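Local coordinates for protein nucleoporin GLE1 (PDB 6B4E) that serves as an mRNA export factor and nuclear pore component; its C-terminal domain binds inositol hexakisphosphate and activates the RNA helicase Dbp5, at residues 218-221 / 222-225. Numbering follows the deposited sequence.
Sequences TPLN and LITN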
# COMPACT_ATOMS: atom_id res chain seq x y z
N THR A 218 -1.35 14.19 10.69
CA THR A 218 -1.85 15.04 9.61
C THR A 218 -2.81 16.09 10.17
O THR A 218 -3.65 15.75 11.01
CB THR A 218 -2.54 14.16 8.57
OG1 THR A 218 -1.55 13.36 7.92
CG2 THR A 218 -3.27 14.97 7.52
N PRO A 219 -2.72 17.35 9.75
CA PRO A 219 -3.69 18.36 10.20
C PRO A 219 -5.12 17.85 10.00
O PRO A 219 -5.48 17.37 8.92
CB PRO A 219 -3.39 19.56 9.30
CG PRO A 219 -1.97 19.40 8.93
CD PRO A 219 -1.76 17.93 8.79
N LEU A 220 -5.92 17.94 11.06
CA LEU A 220 -7.21 17.27 11.05
C LEU A 220 -8.13 17.85 9.99
O LEU A 220 -9.01 17.14 9.49
CB LEU A 220 -7.86 17.35 12.43
CG LEU A 220 -7.14 16.56 13.52
CD1 LEU A 220 -7.87 16.68 14.84
CD2 LEU A 220 -6.94 15.09 13.13
N ASN A 221 -7.94 19.12 9.61
CA ASN A 221 -8.74 19.71 8.55
C ASN A 221 -8.54 19.03 7.20
O ASN A 221 -9.32 19.28 6.27
CB ASN A 221 -8.42 21.19 8.43
CG ASN A 221 -6.94 21.44 8.25
OD1 ASN A 221 -6.15 21.21 9.18
ND2 ASN A 221 -6.54 21.88 7.07
N LEU A 222 -7.52 18.17 7.07
CA LEU A 222 -7.28 17.43 5.84
C LEU A 222 -7.73 15.98 5.89
O LEU A 222 -7.67 15.29 4.87
CB LEU A 222 -5.79 17.45 5.49
CG LEU A 222 -5.22 18.85 5.24
CD1 LEU A 222 -3.77 18.71 4.92
CD2 LEU A 222 -5.96 19.58 4.11
N ILE A 223 -8.17 15.50 7.05
CA ILE A 223 -8.64 14.13 7.20
C ILE A 223 -10.02 14.01 6.58
O ILE A 223 -10.90 14.86 6.80
CB ILE A 223 -8.65 13.74 8.69
CG1 ILE A 223 -7.22 13.76 9.25
CG2 ILE A 223 -9.29 12.38 8.92
CD1 ILE A 223 -6.29 12.73 8.65
N THR A 224 -10.23 12.96 5.81
CA THR A 224 -11.50 12.69 5.15
C THR A 224 -11.88 11.25 5.44
O THR A 224 -11.15 10.51 6.10
CB THR A 224 -11.41 12.94 3.65
OG1 THR A 224 -10.55 11.96 3.06
CG2 THR A 224 -10.86 14.32 3.38
N ASN A 225 -13.06 10.85 4.95
CA ASN A 225 -13.50 9.49 5.18
C ASN A 225 -12.48 8.48 4.68
O ASN A 225 -12.33 7.40 5.27
CB ASN A 225 -14.85 9.24 4.51
CG ASN A 225 -15.35 7.83 4.71
OD1 ASN A 225 -15.53 7.37 5.84
ND2 ASN A 225 -15.61 7.14 3.62
O HOH W 1 -11.50 17.40 8.39
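Pro219 and Leu222 close a short 3-10 turn in the loop joining helix 206-216 to helix 225-264. Leu222 N donates to Pro219 O at 2.9 Å, and one residue on Ile223 N reaches Leu220 O at 3.1 Å. Both i to i+3 bonds are fairly straight at hydrogen. Proline suits the first position: its ring restricts phi, and its missing N-H costs nothing because only its O is used in the turn. Leu220 O is gripped twice, since a water donates to it and to Ile223 O, bridging the end of the turn.

Thr218 sets OG1 beside the backbone N and CG2 opposite it (chi1 -68°), which brings the methyl to Ile223 CD1 at 3.9 Å and close to Leu222 CB, while OG1 bonds back to Arg214 O. Ile223 CG1 meets Leu220 CD2 at 4.1 Å; this branched residue therefore spans two neighbours and rests on Phe228 of helix 225-264. Asn221 holds CG between N and C (chi1 54°), laying its amide alongside Leu222, with ND2 3.8 Å from Leu222 CG. Leu222 CD1 lies 4.4 Å from Pro219 CD, and the side chain also touches Thr144 and Glu146. Replacing it with an alanine would probably strip Pro219 CD and the Asn221 amide of their apolar neighbour and open a gap beside Thr144.

Just beyond, Thr224 N-caps the long helix through a weak bond from OG1 to Thr226 N. Backbone bonds and a bridging water thus serve the turn's polar groups, while buried Thr218 and Ile223 carry much of the apolar packing.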